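Two structures of probable ribosomal RNA small subunit methyltransferase from Thermus thermophilus compared at one contact. The protein probably methylates a guanine of 16S ribosomal RNA at its N2 nitrogen, using S-adenosylmethionine as the methyl donor. Structure 1 is PDB 3DMG (chain A, 1.55 Å), residues 6-11 and 287-292; structure 2 is PDB 2ZUL (chain B, 1.80 Å), residues 6-11 and 287-292. One frame, after least-squares fit of the local backbone (RMSD 0.11 Å); residues are numbered along the deposited sequences.

Structure 1 (3DMG); sequences EAYHRL and SDVDEA. With SAH (S-adenosyl-L-homocysteine), chain C.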
loop_
_atom_site.group_PDB
_atom_site.type_symbol
_atom_site.label_atom_id
_atom_site.label_comp_id
_atom_site.label_asym_id
_atom_site.label_seq_id
_atom_site.Cartn_x
_atom_site.Cartn_y
_atom_site.Cartn_z
ATOM N N GLU A 6 4.292 -18.417 7.922
ATOM C CA GLU A 6 4.922 -19.006 6.729
ATOM C C GLU A 6 3.970 -18.966 5.528
ATOM O O GLU A 6 4.378 -18.600 4.410
ATOM C CB GLU A 6 5.404 -20.457 7.002
ATOM C CG GLU A 6 6.211 -21.095 5.847
ATOM C CD GLU A 6 5.326 -21.767 4.792
ATOM O OE1 GLU A 6 4.235 -22.242 5.161
ATOM O OE2 GLU A 6 5.718 -21.807 3.595
ATOM N N ALA A 7 2.706 -19.329 5.746
ATOM C CA ALA A 7 1.735 -19.291 4.642
ATOM C C ALA A 7 1.490 -17.874 4.153
ATOM O O ALA A 7 1.377 -17.667 2.942
ATOM C CB ALA A 7 0.434 -19.952 4.999
ATOM N N TYR A 8 1.405 -16.909 5.076
ATOM C CA TYR A 8 1.213 -15.519 4.665
ATOM C C TYR A 8 2.362 -15.045 3.739
ATOM O O TYR A 8 2.129 -14.371 2.718
ATOM C CB TYR A 8 1.056 -14.541 5.862
ATOM C CG TYR A 8 0.988 -13.145 5.302
ATOM C CD1 TYR A 8 -0.192 -12.656 4.747
ATOM C CD2 TYR A 8 2.149 -12.361 5.172
ATOM C CE1 TYR A 8 -0.247 -11.417 4.129
ATOM C CE2 TYR A 8 2.117 -11.125 4.545
ATOM C CZ TYR A 8 0.926 -10.644 4.024
ATOM O OH TYR A 8 0.889 -9.435 3.375
ATOM N N HIS A 9 3.588 -15.409 4.105
ATOM C CA HIS A 9 4.779 -14.973 3.389
ATOM C C HIS A 9 5.158 -15.826 2.188
ATOM O O HIS A 9 6.089 -15.484 1.459
ATOM C CB HIS A 9 5.964 -14.879 4.336
ATOM C CG HIS A 9 5.891 -13.714 5.270
ATOM N ND1 HIS A 9 5.951 -12.409 4.836
ATOM C CD2 HIS A 9 5.793 -13.659 6.622
ATOM C CE1 HIS A 9 5.891 -11.598 5.877
ATOM N NE2 HIS A 9 5.791 -12.329 6.972
ATOM N N ARG A 10 4.468 -16.954 2.023
ATOM C CA ARG A 10 4.808 -17.892 0.949
ATOM C C ARG A 10 4.419 -17.372 -0.424
ATOM O O ARG A 10 3.322 -16.859 -0.619
ATOM C CB ARG A 10 4.114 -19.228 1.195
ATOM C CG ARG A 10 4.559 -20.330 0.227
ATOM C CD ARG A 10 3.903 -21.679 0.522
ATOM N NE ARG A 10 2.444 -21.590 0.588
ATOM C CZ ARG A 10 1.691 -22.172 1.526
ATOM N NH1 ARG A 10 2.247 -22.878 2.506
ATOM N NH2 ARG A 10 0.371 -22.039 1.497
ATOM N N LEU A 11 5.337 -17.544 -1.380
ATOM C CA LEU A 11 5.076 -17.226 -2.784
ATOM C C LEU A 11 4.714 -18.513 -3.490
ATOM O O LEU A 11 5.450 -19.505 -3.386
ATOM C CB LEU A 11 6.320 -16.625 -3.442
ATOM C CG LEU A 11 7.045 -15.485 -2.727
ATOM C CD1 LEU A 11 8.165 -14.932 -3.586
ATOM C CD2 LEU A 11 6.079 -14.393 -2.385
ATOM N N SER A 287 8.271 -2.797 3.808
ATOM C CA SER A 287 8.222 -4.179 4.243
ATOM C C SER A 287 6.825 -4.746 4.097
ATOM O O SER A 287 5.853 -4.057 4.377
ATOM C CB SER A 287 8.622 -4.211 5.722
ATOM O OG SER A 287 8.686 -5.549 6.221
ATOM N N ASP A 288 6.752 -6.003 3.655
ATOM C CA ASP A 288 5.484 -6.740 3.670
ATOM C C ASP A 288 5.353 -7.358 5.050
ATOM O O ASP A 288 6.038 -8.350 5.373
ATOM C CB ASP A 288 5.507 -7.843 2.609
ATOM C CG ASP A 288 4.225 -8.650 2.563
ATOM O OD1 ASP A 288 3.222 -8.239 3.180
ATOM O OD2 ASP A 288 4.230 -9.686 1.883
ATOM N N VAL A 289 4.506 -6.749 5.868
ATOM C CA VAL A 289 4.433 -7.087 7.306
ATOM C C VAL A 289 5.863 -7.069 7.895
ATOM O O VAL A 289 6.544 -6.032 7.802
ATOM C CB VAL A 289 3.600 -8.379 7.596
ATOM C CG1 VAL A 289 3.211 -8.445 9.070
ATOM C CG2 VAL A 289 2.338 -8.411 6.720
ATOM N N ASP A 290 6.317 -8.167 8.496
ATOM C CA ASP A 290 7.642 -8.196 9.110
ATOM C C ASP A 290 8.751 -8.750 8.220
ATOM O O ASP A 290 9.813 -9.095 8.706
ATOM C CB ASP A 290 7.595 -8.981 10.425
ATOM C CG ASP A 290 7.189 -10.437 10.243
ATOM O OD1 ASP A 290 6.533 -10.793 9.236
ATOM O OD2 ASP A 290 7.524 -11.245 11.142
ATOM N N GLU A 291 8.515 -8.781 6.911
ATOM C CA GLU A 291 9.475 -9.338 5.964
ATOM C C GLU A 291 10.868 -8.715 6.065
ATOM O O GLU A 291 11.873 -9.411 5.882
ATOM C CB GLU A 291 8.887 -9.212 4.548
ATOM C CG GLU A 291 9.825 -9.484 3.407
ATOM C CD GLU A 291 10.172 -8.254 2.660
ATOM O OE1 GLU A 291 9.399 -7.268 2.701
ATOM O OE2 GLU A 291 11.227 -8.277 2.009
ATOM N N ALA A 292 10.910 -7.418 6.345
ATOM C CA ALA A 292 12.182 -6.678 6.386
ATOM C C ALA A 292 12.956 -6.887 7.687
ATOM O O ALA A 292 14.127 -6.520 7.758
ATOM C CB ALA A 292 11.942 -5.183 6.168
HETATM N N SAH C . -0.643 3.471 11.098
HETATM C CA SAH C . -1.208 4.492 10.153
HETATM C CB SAH C . -1.859 3.845 8.923
HETATM C CG SAH C . -2.919 2.796 9.232
HETATM S SD SAH C . -3.838 2.239 7.772
HETATM C C SAH C . -2.254 5.336 10.865
HETATM O O SAH C . -2.668 4.893 11.943
HETATM O OXT SAH C . -2.652 6.373 10.338
HETATM C "C5'" SAH C . -3.097 0.594 7.498
HETATM C "C4'" SAH C . -1.708 0.667 6.858
HETATM O "O4'" SAH C . -1.341 -0.697 6.655
HETATM C "C3'" SAH C . -1.622 1.428 5.517
HETATM O "O3'" SAH C . -0.641 2.449 5.588
HETATM C "C2'" SAH C . -1.263 0.286 4.560
HETATM O "O2'" SAH C . -0.545 0.699 3.419
HETATM C "C1'" SAH C . -0.549 -0.672 5.497
HETATM N N9 SAH C . -0.399 -1.998 4.918
HETATM C C8 SAH C . -1.269 -2.644 4.071
HETATM N N7 SAH C . -0.732 -3.858 3.782
HETATM C C5 SAH C . 0.450 -3.983 4.451
HETATM C C6 SAH C . 1.418 -4.992 4.485
HETATM N N6 SAH C . 1.293 -6.127 3.764
HETATM N N1 SAH C . 2.517 -4.763 5.296
HETATM C C2 SAH C . 2.697 -3.596 6.006
HETATM N N3 SAH C . 1.769 -2.572 5.931
HETATM C C4 SAH C . 0.664 -2.797 5.167
HETATM O O HOH W 1 6.603 -11.141 2.320
#
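Tyr-8 and Asp-288 reach toward each other from opposite directions, joining the N-terminal helix 5-9 to the loop after strand 283-286, an outer strand of the Rossmann-like methyltransferase sheet. With CG anti to the backbone N (chi1 175°), Tyr-8 brings its hydroxyl to the carboxylate, and OH donates to the syn lone pair of Asp-288 OD1 at 2.6 Å; ring and carboxylate planes stand 66° apart. Asp-288 OD1 also accepts a hydrogen bond from SAH N6 at 2.9 Å, while Val-289 N, in the type II' turn from Asp-288 to Glu-291, donates to SAH N1 at 2.9 Å, so the loop reads the adenine edge. Crossing the tyrosine at a slant, Val-289 CG2 packs on Tyr-8 CE2 at 3.5 Å. His-9 NE2 meets Asp-290 OD1 at 2.8 Å, nearly along its C-O axis, and OD1 lies 18° out of the His-9 ring plane. Asp-288 O lies at the edge of that ring, 3.3 Å from His-9 CE1, and a water links ND1 to Asp-288 OD2. Lys-24 and Arg-329 form salt bridges with Asp-288 and Asp-290, respectively.

How the two compare
The two crystals hold the same protein, and the compared backbone coincides within the error. Tyr-8(A), His-9(A), Asp-288(A), Val-289(A) and Asp-290(A) keep their places in structure 2, as do the bonds Tyr-8(A) OH to Asp-288(A) OD1 and His-9(A) NE2 to Asp-290(A) OD1. The bridging water between His-9(A) and Asp-288(A) also sits at the same place in both. What differs is the bound group: SAH in structure 1, SAM in structure 2. SAH touches Tyr-8(A), Ser-287(A), Asp-288(A) and Val-289(A), and SAM touches Tyr-8(B), Ser-287(B), Asp-288(B) and Val-289(B). The adenine is read alike, N6 giving its hydrogen to Asp-288(A) OD1 or Asp-288(B) OD1 and N1 accepting from Val-289(A) N or Val-289(B) N. The side chains of Tyr-8(A), Asp-288(A) and Val-289(A) and their counterparts show no shift beyond the error, probably because the chemical change lies at the sulfur, beyond the ribose and away from the adenine. There SAM carries the methyl CE on SD, which makes the sulfur a sulfonium centre; SAH has an uncharged thioether at that place and lacks the methyl group.

Structure 2 (2ZUL); sequences EAYHRL and SDVDEA. With SAM (S-adenosylmethionine), chain D.
Facing each other from opposite directions, Tyr-8 and Asp-288 meet through hydroxyl and carboxylate. The tyrosine CG is anti to the backbone N (chi1 176°), which carries Tyr-8 OH to Asp-288 OD1, where it donates to the syn lone pair at 2.7 Å; the planes of ring and carboxylate are 62° apart. Asp-288 OD1 is shared, accepting a second hydrogen bond from SAM N6 at 3.1 Å. Next to it in the type II' turn from Asp-288 to Glu-291, Val-289 N donates to SAM N1 at 2.9 Å, and the two bonds together recognise the edge of the base in the cofactor pocket. Val-289 CG2, slanting across the tyrosine, packs on Tyr-8 CE2 at 3.5 Å. His-9 NE2 meets Asp-290 OD1 at 2.8 Å, nearly head-on along C-O, and OD1 lies 15° out of the His-9 ring plane. Asp-288 O lies at the edge of this ring, 3.3 Å from His-9 CE1, and a water joins ND1 to Asp-288 OD2. Salt bridges tie Lys-24 to Asp-288 and Arg-329 to Asp-290.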
loop_
_atom_site.group_PDB
_atom_site.type_symbol
_atom_site.label_atom_id
_atom_site.label_comp_id
_atom_site.label_asym_id
_atom_site.label_seq_id
_atom_site.Cartn_x
_atom_site.Cartn_y
_atom_site.Cartn_z
ATOM N N GLU B 6 4.179 -18.518 7.935
ATOM C CA GLU B 6 4.855 -19.048 6.757
ATOM C C GLU B 6 3.910 -19.029 5.560
ATOM O O GLU B 6 4.332 -18.777 4.432
ATOM C CB GLU B 6 5.340 -20.478 7.040
ATOM C CG GLU B 6 6.248 -21.105 5.976
ATOM C CD GLU B 6 5.483 -21.689 4.801
ATOM O OE1 GLU B 6 4.426 -22.314 5.031
ATOM O OE2 GLU B 6 5.944 -21.539 3.650
ATOM N N ALA B 7 2.631 -19.285 5.813
ATOM C CA ALA B 7 1.630 -19.297 4.752
ATOM C C ALA B 7 1.441 -17.899 4.171
ATOM O O ALA B 7 1.367 -17.731 2.955
ATOM C CB ALA B 7 0.302 -19.830 5.284
ATOM N N TYR B 8 1.368 -16.892 5.036
ATOM C CA TYR B 8 1.195 -15.527 4.557
ATOM C C TYR B 8 2.383 -15.066 3.715
ATOM O O TYR B 8 2.209 -14.406 2.689
ATOM C CB TYR B 8 1.031 -14.543 5.719
ATOM C CG TYR B 8 0.951 -13.119 5.221
ATOM C CD1 TYR B 8 -0.245 -12.603 4.727
ATOM C CD2 TYR B 8 2.099 -12.330 5.127
ATOM C CE1 TYR B 8 -0.297 -11.341 4.142
ATOM C CE2 TYR B 8 2.058 -11.067 4.538
ATOM C CZ TYR B 8 0.860 -10.582 4.046
ATOM O OH TYR B 8 0.823 -9.360 3.419
ATOM N N HIS B 9 3.591 -15.403 4.157
ATOM C CA HIS B 9 4.801 -14.987 3.453
ATOM C C HIS B 9 5.207 -15.862 2.272
ATOM O O HIS B 9 6.118 -15.513 1.526
ATOM C CB HIS B 9 5.978 -14.891 4.436
ATOM C CG HIS B 9 5.913 -13.699 5.342
ATOM N ND1 HIS B 9 5.859 -12.405 4.865
ATOM C CD2 HIS B 9 5.893 -13.603 6.693
ATOM C CE1 HIS B 9 5.805 -11.565 5.885
ATOM N NE2 HIS B 9 5.823 -12.266 7.004
ATOM N N ARG B 10 4.530 -16.986 2.084
ATOM C CA ARG B 10 4.886 -17.876 0.987
ATOM C C ARG B 10 4.512 -17.340 -0.395
ATOM O O ARG B 10 3.436 -16.775 -0.590
ATOM C CB ARG B 10 4.248 -19.256 1.186
ATOM C CG ARG B 10 4.555 -20.226 0.049
ATOM C CD ARG B 10 3.998 -21.621 0.291
ATOM N NE ARG B 10 4.712 -22.337 1.347
ATOM C CZ ARG B 10 4.605 -23.645 1.562
ATOM N NH1 ARG B 10 3.813 -24.382 0.793
ATOM N NH2 ARG B 10 5.289 -24.218 2.543
ATOM N N LEU B 11 5.424 -17.514 -1.345
ATOM C CA LEU B 11 5.192 -17.089 -2.719
ATOM C C LEU B 11 4.817 -18.362 -3.465
ATOM O O LEU B 11 5.559 -19.341 -3.429
ATOM C CB LEU B 11 6.466 -16.489 -3.324
ATOM C CG LEU B 11 7.101 -15.314 -2.578
ATOM C CD1 LEU B 11 8.288 -14.789 -3.372
ATOM C CD2 LEU B 11 6.073 -14.220 -2.371
ATOM N N SER B 287 8.228 -2.717 3.933
ATOM C CA SER B 287 8.187 -4.143 4.207
ATOM C C SER B 287 6.783 -4.739 4.138
ATOM O O SER B 287 5.801 -4.066 4.443
ATOM C CB SER B 287 8.782 -4.361 5.610
ATOM O OG SER B 287 8.618 -5.685 6.086
ATOM N N ASP B 288 6.702 -5.998 3.717
ATOM C CA ASP B 288 5.435 -6.723 3.658
ATOM C C ASP B 288 5.346 -7.302 5.065
ATOM O O ASP B 288 5.977 -8.316 5.370
ATOM C CB ASP B 288 5.511 -7.844 2.613
ATOM C CG ASP B 288 4.223 -8.646 2.519
ATOM O OD1 ASP B 288 3.198 -8.225 3.103
ATOM O OD2 ASP B 288 4.232 -9.697 1.843
ATOM N N VAL B 289 4.573 -6.631 5.916
ATOM C CA VAL B 289 4.436 -7.006 7.317
ATOM C C VAL B 289 5.854 -7.017 7.903
ATOM O O VAL B 289 6.552 -6.003 7.810
ATOM C CB VAL B 289 3.723 -8.377 7.494
ATOM C CG1 VAL B 289 3.375 -8.603 8.963
ATOM C CG2 VAL B 289 2.435 -8.388 6.689
ATOM N N ASP B 290 6.300 -8.135 8.471
ATOM C CA ASP B 290 7.636 -8.188 9.068
ATOM C C ASP B 290 8.724 -8.773 8.167
ATOM O O ASP B 290 9.796 -9.158 8.635
ATOM C CB ASP B 290 7.584 -8.956 10.400
ATOM C CG ASP B 290 7.233 -10.427 10.224
ATOM O OD1 ASP B 290 6.469 -10.764 9.297
ATOM O OD2 ASP B 290 7.713 -11.248 11.031
ATOM N N GLU B 291 8.458 -8.814 6.868
ATOM C CA GLU B 291 9.415 -9.354 5.901
ATOM C C GLU B 291 10.822 -8.749 5.985
ATOM O O GLU B 291 11.817 -9.463 5.844
ATOM C CB GLU B 291 8.867 -9.172 4.480
ATOM C CG GLU B 291 9.864 -9.489 3.376
ATOM C CD GLU B 291 10.209 -8.270 2.542
ATOM O OE1 GLU B 291 9.638 -7.190 2.797
ATOM O OE2 GLU B 291 11.047 -8.393 1.625
ATOM N N ALA B 292 10.908 -7.445 6.230
ATOM C CA ALA B 292 12.197 -6.750 6.292
ATOM C C ALA B 292 13.023 -6.981 7.551
ATOM O O ALA B 292 14.218 -6.675 7.576
ATOM C CB ALA B 292 11.983 -5.248 6.102
HETATM N N SAM D . -0.597 3.469 11.323
HETATM C CA SAM D . -1.162 4.446 10.383
HETATM C C SAM D . -2.191 5.315 11.110
HETATM O O SAM D . -2.589 6.340 10.518
HETATM O OXT SAM D . -2.558 4.933 12.242
HETATM C CB SAM D . -1.835 3.716 9.216
HETATM C CG SAM D . -3.050 3.069 9.405
HETATM S SD SAM D . -3.839 2.236 8.081
HETATM C CE SAM D . -5.482 1.769 8.579
HETATM C "C5'" SAM D . -3.094 0.595 7.766
HETATM C "C4'" SAM D . -1.680 0.660 7.181
HETATM O "O4'" SAM D . -1.252 -0.684 6.900
HETATM C "C3'" SAM D . -1.675 1.406 5.843
HETATM O "O3'" SAM D . -0.572 2.317 5.797
HETATM C "C2'" SAM D . -1.460 0.280 4.833
HETATM O "O2'" SAM D . -0.742 0.790 3.706
HETATM C "C1'" SAM D . -0.530 -0.603 5.663
HETATM N N9 SAM D . -0.371 -1.949 5.066
HETATM C C8 SAM D . -1.237 -2.559 4.258
HETATM N N7 SAM D . -0.768 -3.759 3.925
HETATM C C5 SAM D . 0.406 -3.918 4.528
HETATM C C6 SAM D . 1.349 -4.938 4.555
HETATM N N6 SAM D . 1.158 -6.051 3.854
HETATM N N1 SAM D . 2.462 -4.771 5.285
HETATM C C2 SAM D . 2.669 -3.658 5.967
HETATM N N3 SAM D . 1.796 -2.667 5.961
HETATM C C4 SAM D . 0.659 -2.765 5.256
HETATM O O HOH W 2 6.564 -11.154 2.305
#